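Local coordinates for protein 4-hydroxybutyrate CoA-transferase (Porphyromonas gingivalis, PDB 3EH7) that probably transfers coenzyme A between acyl-CoA thioesters and small carboxylates such as acetate or 4-hydroxybutyrate, at residues T394-A399 with A417-R422; V198-G203 with L228-D233; A123-S128 with C136-S141; Y185-L190 with D279-I284; V325-I330 with G339-Y344. All coordinates share one frame; numbering follows the deposited sequence.

Contact 1: T394-A399 with A417-R422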
# COMPACT_ATOMS: atom_id res chain seq x y z
N THR A 394 8.34 11.58 -18.08
CA THR A 394 7.76 11.84 -19.40
C THR A 394 8.86 12.12 -20.41
O THR A 394 10.04 12.12 -20.07
CB THR A 394 6.78 13.02 -19.38
OG1 THR A 394 7.52 14.24 -19.27
CG2 THR A 394 5.76 12.89 -18.24
N GLU A 395 8.47 12.36 -21.66
CA GLU A 395 9.39 12.81 -22.70
C GLU A 395 10.04 14.13 -22.34
O GLU A 395 11.04 14.47 -22.94
CB GLU A 395 8.71 12.94 -24.07
CG GLU A 395 7.64 14.07 -24.23
CD GLU A 395 6.20 13.60 -23.95
OE1 GLU A 395 6.00 12.71 -23.07
OE2 GLU A 395 5.28 14.12 -24.61
N TYR A 396 9.50 14.88 -21.37
CA TYR A 396 10.08 16.18 -21.01
C TYR A 396 10.99 16.11 -19.79
O TYR A 396 11.61 17.10 -19.46
CB TYR A 396 9.00 17.25 -20.83
CG TYR A 396 8.28 17.52 -22.13
CD1 TYR A 396 8.85 18.31 -23.11
CD2 TYR A 396 7.03 16.94 -22.38
CE1 TYR A 396 8.19 18.54 -24.34
CE2 TYR A 396 6.37 17.15 -23.58
CZ TYR A 396 6.96 17.93 -24.55
OH TYR A 396 6.27 18.10 -25.72
N GLY A 397 11.09 14.94 -19.15
CA GLY A 397 12.07 14.77 -18.08
C GLY A 397 11.60 13.93 -16.91
O GLY A 397 10.64 13.18 -17.00
N ILE A 398 12.29 14.09 -15.79
CA ILE A 398 12.18 13.20 -14.66
C ILE A 398 11.75 14.04 -13.46
O ILE A 398 12.32 15.14 -13.27
CB ILE A 398 13.57 12.54 -14.34
CG1 ILE A 398 14.03 11.61 -15.48
CG2 ILE A 398 13.53 11.77 -13.04
CD1 ILE A 398 15.57 11.40 -15.54
N ALA A 399 10.79 13.55 -12.66
CA ALA A 399 10.47 14.16 -11.37
C ALA A 399 10.54 13.12 -10.27
O ALA A 399 10.05 12.01 -10.47
CB ALA A 399 9.06 14.76 -11.40
N ALA A 417 5.23 18.26 -17.72
CA ALA A 417 4.01 18.25 -18.48
C ALA A 417 4.28 18.83 -19.86
O ALA A 417 5.28 19.54 -20.08
CB ALA A 417 2.91 19.03 -17.73
N HIS A 418 3.42 18.53 -20.81
CA HIS A 418 3.49 19.17 -22.12
C HIS A 418 3.37 20.68 -21.98
O HIS A 418 2.55 21.18 -21.19
CB HIS A 418 2.39 18.66 -23.02
CG HIS A 418 2.63 18.92 -24.46
ND1 HIS A 418 2.57 20.18 -25.01
CD2 HIS A 418 2.98 18.09 -25.47
CE1 HIS A 418 2.86 20.12 -26.30
NE2 HIS A 418 3.11 18.85 -26.60
N PRO A 419 4.20 21.44 -22.71
CA PRO A 419 4.13 22.90 -22.70
C PRO A 419 2.72 23.47 -22.92
O PRO A 419 2.38 24.49 -22.35
CB PRO A 419 5.06 23.30 -23.85
CG PRO A 419 6.06 22.18 -23.92
CD PRO A 419 5.37 20.94 -23.43
N ASP A 420 1.92 22.81 -23.74
CA ASP A 420 0.55 23.28 -24.02
C ASP A 420 -0.40 23.20 -22.81
O ASP A 420 -1.46 23.83 -22.81
CB ASP A 420 -0.06 22.48 -25.18
CG ASP A 420 0.67 22.71 -26.49
OD1 ASP A 420 1.53 23.61 -26.57
OD2 ASP A 420 0.37 21.99 -27.46
N PHE A 421 -0.01 22.45 -21.78
CA PHE A 421 -0.84 22.33 -20.57
C PHE A 421 -0.28 23.02 -19.33
O PHE A 421 -0.97 23.11 -18.30
CB PHE A 421 -1.11 20.87 -20.31
CG PHE A 421 -1.98 20.26 -21.34
CD1 PHE A 421 -3.32 20.63 -21.41
CD2 PHE A 421 -1.46 19.40 -22.29
CE1 PHE A 421 -4.14 20.10 -22.40
CE2 PHE A 421 -2.27 18.89 -23.28
CZ PHE A 421 -3.61 19.22 -23.33
N ARG A 422 0.94 23.55 -19.45
CA ARG A 422 1.63 24.10 -18.29
C ARG A 422 0.97 25.35 -17.73
O ARG A 422 1.00 25.58 -16.53
CB ARG A 422 3.09 24.38 -18.63
CG ARG A 422 3.90 23.10 -18.90
CD ARG A 422 5.39 23.34 -19.02
NE ARG A 422 6.05 22.12 -19.48
CZ ARG A 422 7.20 22.07 -20.14
NH1 ARG A 422 7.88 23.18 -20.39
NH2 ARG A 422 7.68 20.91 -20.55
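Tyr396 reaches from the turn after strand 391-394 to the start of helix 419-433, and its ring carries this contact. The phenol end meets His418. Their rings form a T-shaped pair, the edge of Tyr396 toward the face of His418, with planes at 76° and centroids 5.5 Å apart. Tyr396 OH comes to 3.3 Å from His418 CD2, over the imidazole face. Pro419 covers one face of the tyrosine. Its CD makes a CH-pi contact 3.9 Å from the Tyr396 ring centroid.

The imidazole is held by its own segment. His418 is the N-cap, and Asp420 N donates to His418 ND1 at 3.0 Å in the ring plane. Arg422 NE and NH2 both grip Ala417 O, each at 2.8 Å. This fixes the guanidinium with NH2 3.8 Å from Tyr396 CG. Its plane stands 88° from the ring, so the tyrosine meets its edge. The cation-pi attraction is long and at most weak.

Within the turn, Tyr396 N donates to Thr394 OG1, an ST turn. Ser362 also touches Tyr396 and His418. The chemistry is thus mostly aromatic and CH-pi packing at the surface, with hydrogen bonds inside each segment setting the orientation of the groups.

Contact 2: V198-G203 with L228-D233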
# COMPACT_ATOMS: atom_id res chain seq x y z
N VAL A 198 8.63 10.40 -28.71
CA VAL A 198 8.14 10.55 -27.35
C VAL A 198 8.60 9.34 -26.53
O VAL A 198 9.22 9.50 -25.49
CB VAL A 198 6.60 10.74 -27.27
CG1 VAL A 198 6.07 10.40 -25.89
CG2 VAL A 198 6.20 12.17 -27.65
N GLU A 199 8.35 8.14 -27.04
CA GLU A 199 8.72 6.91 -26.33
C GLU A 199 10.22 6.77 -26.18
O GLU A 199 10.73 6.30 -25.17
CB GLU A 199 8.16 5.68 -27.03
CG GLU A 199 6.66 5.55 -26.94
CD GLU A 199 5.92 6.39 -27.98
OE1 GLU A 199 6.54 6.87 -28.95
OE2 GLU A 199 4.70 6.56 -27.82
N GLU A 200 10.94 7.19 -27.20
CA GLU A 200 12.38 7.15 -27.14
C GLU A 200 12.92 8.05 -26.03
O GLU A 200 13.81 7.65 -25.29
CB GLU A 200 12.96 7.57 -28.49
CG GLU A 200 14.43 7.26 -28.61
CD GLU A 200 15.08 7.91 -29.83
OE1 GLU A 200 14.40 8.67 -30.56
OE2 GLU A 200 16.29 7.67 -30.05
N ALA A 201 12.39 9.27 -25.96
CA ALA A 201 12.76 10.23 -24.91
C ALA A 201 12.47 9.66 -23.52
O ALA A 201 13.31 9.76 -22.62
CB ALA A 201 12.01 11.58 -25.12
N ILE A 202 11.30 9.04 -23.35
CA ILE A 202 10.93 8.41 -22.06
C ILE A 202 11.93 7.28 -21.72
O ILE A 202 12.46 7.22 -20.61
CB ILE A 202 9.46 7.87 -22.04
CG1 ILE A 202 8.46 9.03 -22.23
CG2 ILE A 202 9.16 7.10 -20.72
CD1 ILE A 202 7.08 8.61 -22.72
N GLY A 203 12.20 6.43 -22.71
CA GLY A 203 13.10 5.30 -22.54
C GLY A 203 14.48 5.72 -22.08
O GLY A 203 15.10 5.08 -21.25
N LEU A 228 14.53 -0.49 -22.63
CA LEU A 228 15.47 -1.60 -22.76
C LEU A 228 16.49 -1.33 -23.88
O LEU A 228 17.65 -1.75 -23.81
CB LEU A 228 14.70 -2.90 -23.04
CG LEU A 228 13.85 -3.49 -21.91
CD1 LEU A 228 12.80 -4.47 -22.40
CD2 LEU A 228 14.74 -4.15 -20.87
N LEU A 229 16.05 -0.64 -24.93
CA LEU A 229 16.92 -0.28 -26.01
C LEU A 229 18.05 0.63 -25.55
O LEU A 229 19.13 0.62 -26.15
CB LEU A 229 16.13 0.38 -27.17
CG LEU A 229 15.33 -0.52 -28.13
CD1 LEU A 229 14.89 0.31 -29.33
CD2 LEU A 229 16.10 -1.74 -28.62
N PHE A 230 17.82 1.42 -24.50
CA PHE A 230 18.89 2.28 -23.97
C PHE A 230 19.68 1.66 -22.85
O PHE A 230 20.48 2.35 -22.24
CB PHE A 230 18.36 3.65 -23.59
CG PHE A 230 17.96 4.46 -24.77
CD1 PHE A 230 18.92 4.97 -25.62
CD2 PHE A 230 16.62 4.65 -25.08
CE1 PHE A 230 18.59 5.68 -26.75
CE2 PHE A 230 16.25 5.36 -26.20
CZ PHE A 230 17.24 5.88 -27.04
N LEU A 231 19.50 0.36 -22.62
CA LEU A 231 20.26 -0.37 -21.60
C LEU A 231 21.39 -1.26 -22.15
O LEU A 231 21.93 -2.11 -21.41
CB LEU A 231 19.31 -1.21 -20.74
CG LEU A 231 18.23 -0.44 -19.95
CD1 LEU A 231 17.36 -1.42 -19.15
CD2 LEU A 231 18.83 0.63 -19.02
N LYS A 232 21.78 -1.08 -23.41
CA LYS A 232 22.79 -1.97 -24.03
C LYS A 232 24.19 -1.79 -23.43
O LYS A 232 25.01 -2.68 -23.51
CB LYS A 232 22.83 -1.80 -25.55
CG LYS A 232 21.51 -2.11 -26.27
CD LYS A 232 21.60 -1.78 -27.76
CE LYS A 232 20.24 -1.78 -28.46
NZ LYS A 232 19.69 -3.13 -28.63
N ASP A 233 24.45 -0.65 -22.82
CA ASP A 233 25.71 -0.38 -22.15
C ASP A 233 25.70 -0.75 -20.65
O ASP A 233 26.65 -0.47 -19.94
CB ASP A 233 25.99 1.12 -22.28
CG ASP A 233 24.92 2.02 -21.56
OD1 ASP A 233 23.71 1.67 -21.39
OD2 ASP A 233 25.33 3.13 -21.15
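Gly203 N donates to Glu199 O at 2.9 Å, a regular helix bond, and the same glycine lies against Phe230. Gly203 C is 3.8 Å from Phe230 CD2, so this edge of the phenylalanine packs directly on the backbone of helix 197-208.

Phe230 follows the end of helix 222-229 and reaches across with its CG anti to the carbonyl carbon (chi1 -69°). Its far end runs along one turn of helix 197-208, from Gly203 back to Glu200. The nearer backbone atom is Glu200 O, 3.5 Å from Phe230 CE2. Phe230 CZ is 3.5 Å from Glu200 CG. The methylene sits at the ring edge, in the ring plane. The side chain of Glu200 is extended and crosses that of Phe230 at about a right angle. Its carboxylate is turned nearly coplanar with the ring, 15° apart, and OE2 lies 3.6 Å from Phe230 CZ. The carboxylate has its main polar partner elsewhere: Glu200 OE2 forms a salt bridge with Arg204, one helical turn on. Arg204 and Ala207 also touch Phe230, so the ring rests on successive turns of one helix.

The contact is therefore packing, made by a single aromatic side chain. Glu200 OE2 lies close to Phe230 CZ, whose C-H carries slight positive charge. Such weak electrostatic attraction probably adds to the van der Waals fit, while the Arg204 bridge helps to place the carboxylate.

Contact 3: A123-S128 with C136-S141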
# COMPACT_ATOMS: atom_id res chain seq x y z
N ALA A 123 -11.74 -24.18 -13.53
CA ALA A 123 -10.48 -23.63 -14.03
C ALA A 123 -10.24 -24.29 -15.37
O ALA A 123 -10.18 -25.52 -15.46
CB ALA A 123 -9.32 -23.93 -13.08
N ILE A 124 -10.13 -23.48 -16.43
CA ILE A 124 -9.72 -24.01 -17.72
C ILE A 124 -8.30 -23.48 -17.93
O ILE A 124 -8.12 -22.28 -18.19
CB ILE A 124 -10.65 -23.61 -18.87
CG1 ILE A 124 -12.11 -23.84 -18.52
CG2 ILE A 124 -10.35 -24.46 -20.10
CD1 ILE A 124 -13.07 -23.50 -19.66
N VAL A 125 -7.32 -24.36 -17.79
CA VAL A 125 -5.94 -23.96 -17.94
C VAL A 125 -5.27 -24.63 -19.14
O VAL A 125 -5.42 -25.83 -19.36
CB VAL A 125 -5.15 -24.17 -16.62
CG1 VAL A 125 -5.67 -23.19 -15.56
CG2 VAL A 125 -5.17 -25.63 -16.14
N GLN A 126 -4.51 -23.83 -19.88
CA GLN A 126 -3.65 -24.35 -20.93
C GLN A 126 -2.31 -24.86 -20.35
O GLN A 126 -1.69 -24.20 -19.53
CB GLN A 126 -3.44 -23.33 -22.03
CG GLN A 126 -2.77 -23.96 -23.22
CD GLN A 126 -2.38 -22.99 -24.30
OE1 GLN A 126 -1.68 -23.39 -25.23
NE2 GLN A 126 -2.83 -21.74 -24.22
N LEU A 127 -1.90 -26.04 -20.80
CA LEU A 127 -0.72 -26.72 -20.27
C LEU A 127 0.17 -27.28 -21.37
O LEU A 127 -0.27 -27.53 -22.50
CB LEU A 127 -1.14 -27.86 -19.35
CG LEU A 127 -2.10 -27.59 -18.18
CD1 LEU A 127 -2.68 -28.93 -17.68
CD2 LEU A 127 -1.42 -26.82 -17.03
N SER A 128 1.43 -27.49 -21.02
CA SER A 128 2.35 -28.21 -21.88
C SER A 128 2.07 -29.68 -21.76
O SER A 128 1.38 -30.13 -20.85
CB SER A 128 3.80 -27.96 -21.46
OG SER A 128 4.09 -28.66 -20.25
N CYS A 136 2.49 -31.73 -16.06
CA CYS A 136 2.36 -30.70 -17.10
C CYS A 136 2.78 -29.39 -16.52
O CYS A 136 2.51 -29.11 -15.35
CB CYS A 136 0.92 -30.52 -17.50
SG CYS A 136 0.19 -31.97 -18.23
N SER A 137 3.40 -28.56 -17.35
CA SER A 137 3.70 -27.19 -17.01
C SER A 137 2.54 -26.23 -17.38
O SER A 137 1.81 -26.45 -18.33
CB SER A 137 4.98 -26.76 -17.71
OG SER A 137 5.24 -25.38 -17.60
N PHE A 138 2.39 -25.16 -16.61
CA PHE A 138 1.45 -24.09 -16.96
C PHE A 138 2.02 -23.20 -18.06
O PHE A 138 1.40 -22.21 -18.45
CB PHE A 138 1.05 -23.29 -15.71
CG PHE A 138 0.17 -24.06 -14.75
CD1 PHE A 138 0.73 -24.86 -13.76
CD2 PHE A 138 -1.23 -23.99 -14.85
CE1 PHE A 138 -0.07 -25.59 -12.88
CE2 PHE A 138 -2.05 -24.72 -13.96
CZ PHE A 138 -1.46 -25.52 -12.96
N GLY A 139 3.18 -23.57 -18.61
CA GLY A 139 3.81 -22.78 -19.68
C GLY A 139 3.95 -21.30 -19.31
O GLY A 139 4.48 -20.96 -18.25
N VAL A 140 3.43 -20.45 -20.18
CA VAL A 140 3.57 -19.00 -20.08
C VAL A 140 2.59 -18.33 -19.09
O VAL A 140 2.67 -17.13 -18.91
CB VAL A 140 3.37 -18.32 -21.50
CG1 VAL A 140 4.41 -18.81 -22.50
CG2 VAL A 140 1.97 -18.58 -22.05
N SER A 141 1.69 -19.08 -18.45
CA SER A 141 0.68 -18.51 -17.55
C SER A 141 0.62 -19.24 -16.20
O SER A 141 -0.11 -20.20 -16.03
CB SER A 141 -0.69 -18.48 -18.23
OG SER A 141 -0.62 -17.65 -19.38
O HOH W 1 -1.91 -21.87 -17.64
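Val125 begins the contact, with CG2 packed 3.9 Å from Phe138 CE2. It belongs to strand 122-127 of the parallel sheet. At Gln126 the backbone turns to water: Gln126 O and Ser141 O both lie within hydrogen-bonding distance of water 1, the first at 3.0 Å. The side-chain amide of Gln126 is held by Asn160 and Gly38.

Leu127 comes next and lies side by side with Phe138, pointing the same way. Its CD2 sits over one face of the phenyl ring, a CH-pi contact 3.8 Å from the centroid. Leu127 CB also touches Cys136 CB, at 3.8 Å. Helix 145-151 and strand 171-173 add further neighbours around the phenylalanine.

Ser128 closes the walk with two bonds to one residue. Ser128 N donates to Ser137 O at 2.9 Å, and Ser137 N donates to Ser128 OG at 3.0 Å. The serine oxygen stands between backbone N and carbonyl carbon (chi1 73°), which turns it to Ser137. Ser137 OG accepts from Gly139 N at 2.9 Å, an ST turn leading into the type II' turn Phe138 to Ser141. In this buried place the serine hydroxyls serve backbone N-H groups, while Leu127 and Phe138 pack together on the apolar side.

Contact 4: Y185-L190 with D279-I284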
# COMPACT_ATOMS: atom_id res chain seq x y z
N TYR A 185 -1.73 -25.57 -31.51
CA TYR A 185 -1.94 -24.28 -32.15
C TYR A 185 -0.97 -23.31 -31.55
O TYR A 185 -0.58 -23.47 -30.40
CB TYR A 185 -3.39 -23.79 -32.00
CG TYR A 185 -3.85 -23.57 -30.57
CD1 TYR A 185 -3.37 -22.50 -29.81
CD2 TYR A 185 -4.76 -24.43 -29.97
CE1 TYR A 185 -3.77 -22.30 -28.50
CE2 TYR A 185 -5.16 -24.25 -28.65
CZ TYR A 185 -4.66 -23.19 -27.91
OH TYR A 185 -5.05 -22.97 -26.60
N PRO A 186 -0.55 -22.30 -32.33
CA PRO A 186 0.35 -21.33 -31.78
C PRO A 186 -0.35 -20.50 -30.71
O PRO A 186 -1.48 -20.07 -30.89
CB PRO A 186 0.74 -20.48 -33.00
CG PRO A 186 -0.38 -20.68 -33.97
CD PRO A 186 -0.76 -22.11 -33.78
N ILE A 187 0.31 -20.30 -29.58
CA ILE A 187 -0.32 -19.50 -28.52
C ILE A 187 -0.35 -18.03 -28.97
O ILE A 187 0.30 -17.70 -29.96
CB ILE A 187 0.36 -19.71 -27.16
CG1 ILE A 187 1.77 -19.13 -27.13
CG2 ILE A 187 0.41 -21.23 -26.82
CD1 ILE A 187 2.42 -19.25 -25.73
N TYR A 188 -1.09 -17.17 -28.29
CA TYR A 188 -1.17 -15.76 -28.70
C TYR A 188 0.21 -15.13 -28.63
O TYR A 188 0.92 -15.35 -27.65
CB TYR A 188 -2.17 -14.95 -27.85
CG TYR A 188 -3.61 -15.30 -28.12
CD1 TYR A 188 -4.14 -15.25 -29.40
CD2 TYR A 188 -4.46 -15.70 -27.09
CE1 TYR A 188 -5.47 -15.59 -29.66
CE2 TYR A 188 -5.80 -16.04 -27.34
CZ TYR A 188 -6.30 -15.98 -28.62
OH TYR A 188 -7.61 -16.31 -28.87
N SER A 189 0.59 -14.41 -29.69
CA SER A 189 1.83 -13.68 -29.71
C SER A 189 1.62 -12.18 -29.89
O SER A 189 0.56 -11.72 -30.30
CB SER A 189 2.75 -14.21 -30.80
OG SER A 189 2.16 -14.07 -32.06
N LEU A 190 2.67 -11.44 -29.59
CA LEU A 190 2.68 -10.00 -29.72
C LEU A 190 3.79 -9.64 -30.67
O LEU A 190 4.91 -10.15 -30.55
CB LEU A 190 3.07 -9.37 -28.40
CG LEU A 190 2.12 -9.28 -27.24
CD1 LEU A 190 2.93 -8.72 -26.10
CD2 LEU A 190 0.94 -8.39 -27.57
N ASP A 279 9.38 -16.40 -31.04
CA ASP A 279 10.76 -16.50 -30.62
C ASP A 279 10.92 -16.57 -29.11
O ASP A 279 11.72 -17.36 -28.61
CB ASP A 279 11.56 -15.31 -31.15
CG ASP A 279 13.03 -15.42 -30.84
OD1 ASP A 279 13.59 -16.54 -30.82
OD2 ASP A 279 13.64 -14.37 -30.62
N VAL A 280 10.18 -15.74 -28.37
CA VAL A 280 10.25 -15.78 -26.89
C VAL A 280 9.83 -17.15 -26.36
O VAL A 280 10.48 -17.70 -25.45
CB VAL A 280 9.38 -14.68 -26.24
CG1 VAL A 280 9.12 -14.99 -24.77
CG2 VAL A 280 10.07 -13.34 -26.38
N TYR A 281 8.76 -17.69 -26.94
CA TYR A 281 8.22 -18.95 -26.53
C TYR A 281 9.18 -20.12 -26.80
O TYR A 281 9.20 -21.07 -26.03
CB TYR A 281 6.86 -19.18 -27.19
CG TYR A 281 5.85 -18.08 -26.93
CD1 TYR A 281 5.81 -17.41 -25.71
CD2 TYR A 281 4.94 -17.71 -27.90
CE1 TYR A 281 4.88 -16.39 -25.47
CE2 TYR A 281 4.01 -16.71 -27.67
CZ TYR A 281 3.99 -16.05 -26.45
OH TYR A 281 3.07 -15.06 -26.22
N HIS A 282 9.98 -20.04 -27.88
CA HIS A 282 11.06 -21.01 -28.12
C HIS A 282 12.22 -20.83 -27.13
O HIS A 282 12.71 -21.79 -26.57
CB HIS A 282 11.56 -20.93 -29.58
CG HIS A 282 12.74 -21.83 -29.86
ND1 HIS A 282 14.02 -21.34 -30.05
CD2 HIS A 282 12.83 -23.18 -29.95
CE1 HIS A 282 14.84 -22.35 -30.28
NE2 HIS A 282 14.15 -23.47 -30.21
N PHE A 283 12.64 -19.59 -26.90
CA PHE A 283 13.73 -19.32 -25.96
C PHE A 283 13.46 -19.84 -24.52
O PHE A 283 14.39 -20.31 -23.85
CB PHE A 283 14.01 -17.82 -25.95
CG PHE A 283 14.95 -17.38 -24.87
CD1 PHE A 283 16.31 -17.48 -25.04
CD2 PHE A 283 14.45 -16.85 -23.68
CE1 PHE A 283 17.18 -17.09 -24.06
CE2 PHE A 283 15.32 -16.44 -22.68
CZ PHE A 283 16.70 -16.56 -22.89
N ILE A 284 12.21 -19.77 -24.07
CA ILE A 284 11.89 -20.17 -22.69
C ILE A 284 11.64 -21.67 -22.55
O ILE A 284 11.65 -22.18 -21.44
CB ILE A 284 10.65 -19.41 -22.13
CG1 ILE A 284 9.36 -19.88 -22.85
CG2 ILE A 284 10.89 -17.89 -22.20
CD1 ILE A 284 8.10 -19.10 -22.52
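Ile187 carries CG1 between its backbone N and carbonyl carbon (chi1 69°), and its chain then runs on extended to CD1. Tyr281 has CG anti to its carbonyl carbon (chi1 -56°), which sends the ring from helix 278-284 toward the loop. The two side chains come from opposite directions and meet at the ring face.

Ile187 CD1 stands over the centre of the ring. It is 3.5 Å from the Tyr281 centroid and makes a CH-pi contact only 6° off the ring normal. Ile187 CG1 lies over the same face as CD1, 3.3 Å from Tyr281 CE2, so the packing here is tight. Ser189 adds a looser touch, its CB 4.2 Å from Tyr281 CE2.

The phenol end is polar and fixed. Tyr281 OH donates to Tyr188 O at 2.6 Å, in the plane of that carbonyl. The carbonyl oxygen itself lies at the edge of the ring, near its plane. Gly276 N is a second partner of the hydroxyl, which thus donates to one backbone and accepts from another. With one bond given and one received at its tip and an isoleucine on its face, the ring has little room to turn.

Gln126 packs against Ile187 from strand 122-127, and Ala37 and Met275 touch Tyr281. The loop follows strand 179-183 of the six-stranded parallel sheet, while the helix belongs to the C-terminal region. The contact joins the N- and C-terminal regions of an acetyl-CoA hydrolase/transferase, both probably Rossmann-related, through a buried tyrosine reaching across to a loop carbonyl.

Contact 5: V325-I330 with G339-Y344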
# COMPACT_ATOMS: atom_id res chain seq x y z
N VAL A 325 -2.00 8.39 -8.66
CA VAL A 325 -1.83 7.68 -9.91
C VAL A 325 -3.08 6.88 -10.20
O VAL A 325 -3.55 6.12 -9.33
CB VAL A 325 -0.64 6.70 -9.81
CG1 VAL A 325 -0.60 5.69 -11.02
CG2 VAL A 325 0.67 7.50 -9.69
N VAL A 326 -3.64 7.10 -11.37
CA VAL A 326 -4.77 6.33 -11.85
C VAL A 326 -4.30 5.47 -13.02
O VAL A 326 -3.80 5.98 -14.02
CB VAL A 326 -5.89 7.26 -12.32
CG1 VAL A 326 -7.02 6.48 -12.95
CG2 VAL A 326 -6.36 8.13 -11.14
N SER A 327 -4.46 4.17 -12.86
CA SER A 327 -4.12 3.21 -13.88
C SER A 327 -5.27 2.21 -14.02
O SER A 327 -5.50 1.40 -13.13
CB SER A 327 -2.85 2.50 -13.47
OG SER A 327 -2.50 1.61 -14.49
N GLU A 328 -6.00 2.28 -15.12
CA GLU A 328 -7.13 1.39 -15.38
C GLU A 328 -6.94 0.79 -16.79
O GLU A 328 -6.02 1.19 -17.53
CB GLU A 328 -8.48 2.15 -15.22
CG GLU A 328 -8.81 2.71 -13.74
CD GLU A 328 -9.86 3.91 -13.70
OE1 GLU A 328 -9.96 4.66 -14.72
OE2 GLU A 328 -10.56 4.12 -12.68
N CYS A 329 -7.75 -0.19 -17.16
CA CYS A 329 -7.73 -0.73 -18.54
C CYS A 329 -8.06 0.31 -19.61
O CYS A 329 -7.34 0.41 -20.60
CB CYS A 329 -8.73 -1.89 -18.71
SG CYS A 329 -8.09 -3.51 -18.24
N ILE A 330 -9.17 1.04 -19.43
CA ILE A 330 -9.67 2.01 -20.45
C ILE A 330 -8.67 3.14 -20.67
O ILE A 330 -8.32 3.86 -19.74
CB ILE A 330 -11.03 2.66 -20.07
CG1 ILE A 330 -12.17 1.64 -20.13
CG2 ILE A 330 -11.34 3.84 -21.01
CD1 ILE A 330 -13.45 2.08 -19.41
N GLY A 339 -3.51 -4.87 -12.64
CA GLY A 339 -3.28 -3.93 -11.56
C GLY A 339 -2.07 -4.27 -10.71
O GLY A 339 -1.95 -3.77 -9.58
N GLY A 340 -1.17 -5.10 -11.23
CA GLY A 340 -0.00 -5.55 -10.50
C GLY A 340 1.04 -4.47 -10.22
O GLY A 340 1.95 -4.68 -9.42
N GLN A 341 0.92 -3.30 -10.85
CA GLN A 341 1.98 -2.30 -10.76
C GLN A 341 2.21 -1.80 -9.33
O GLN A 341 3.36 -1.66 -8.89
CB GLN A 341 1.80 -1.15 -11.76
CG GLN A 341 0.58 -0.29 -11.60
CD GLN A 341 0.43 0.73 -12.73
OE1 GLN A 341 0.30 0.35 -13.89
NE2 GLN A 341 0.43 2.01 -12.39
N VAL A 342 1.13 -1.58 -8.57
CA VAL A 342 1.28 -1.11 -7.20
C VAL A 342 2.05 -2.12 -6.35
O VAL A 342 2.76 -1.73 -5.43
CB VAL A 342 -0.07 -0.78 -6.55
CG1 VAL A 342 -0.98 -2.02 -6.54
CG2 VAL A 342 0.11 -0.19 -5.11
N ASP A 343 1.94 -3.41 -6.66
CA ASP A 343 2.69 -4.42 -5.92
C ASP A 343 4.18 -4.11 -6.02
O ASP A 343 4.93 -4.22 -5.05
CB ASP A 343 2.45 -5.86 -6.45
CG ASP A 343 0.99 -6.31 -6.40
OD1 ASP A 343 0.15 -5.60 -5.77
OD2 ASP A 343 0.65 -7.41 -6.99
N TYR A 344 4.60 -3.70 -7.22
CA TYR A 344 6.00 -3.40 -7.49
C TYR A 344 6.41 -2.02 -6.95
O TYR A 344 7.54 -1.85 -6.56
CB TYR A 344 6.32 -3.56 -9.00
CG TYR A 344 6.42 -5.02 -9.35
CD1 TYR A 344 7.62 -5.73 -9.19
CD2 TYR A 344 5.30 -5.71 -9.76
CE1 TYR A 344 7.69 -7.08 -9.45
CE2 TYR A 344 5.36 -7.08 -10.00
CZ TYR A 344 6.55 -7.75 -9.84
OH TYR A 344 6.58 -9.09 -10.08
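Ser327 and Gln341 bring together a small sheet and the start of helix 341-350. Strand 325-326 lies between the antiparallel strands 318-320 and 382-384 in a mixed four-stranded sheet of the C-terminal region. The glycines Gly339 and Gly340 lie near the start of the helix.

The van der Waals part is small. Val325 points toward the helix and makes a loose approach to the end of Gln341, from the opposite direction. It also packs against Ile319 and Thr384 of the neighbouring strands.

The polar part is a meeting of a hydroxyl and an amide. Ser327 OG is anti to its backbone N (chi1 -178°), which holds the oxygen out toward the helix. Gln341 has CG between backbone N and carbonyl carbon and is extended beyond it in the conformer described. The amide is probably turned over in the model and a second conformer is deposited, so its pairing with Ser327 is doubtful. Asn314 on strand 310-314 also touches the glutamine.

On the helix side, Val342 packs on Leu385 of the second subunit, so the helix start also borders the dimer partner. The covalent part lies further along the loop that follows strand 325-326. It ties this loop to the N-terminal region of the chain through a disulfide, in which Cys329 SG is bonded to Cys64 SG.

Overall arrangement
Along the chain, contact 3 comes first, and contact 2 lies nested in the long loop closed by contact 4. Contact 5 and then contact 1 follow. Contacts 3 and 4 touch, their centres 14 Å apart, through Gln126 and Val140 against Ile187 and Ile284. Contacts 1 and 2 also touch, with centres 17 Å apart, where Glu395 packs on helix 197-208. Contacts 1 and 3 lie on opposite sides of the chain's centre, 43 Å apart between centres. Contact 3 belongs to the six-stranded parallel sheet, and contact 1 flanks the edge of the nine-stranded mixed sheet. Contact 4 joins the two family regions, and the disulfide at contact 5 ties them covalently.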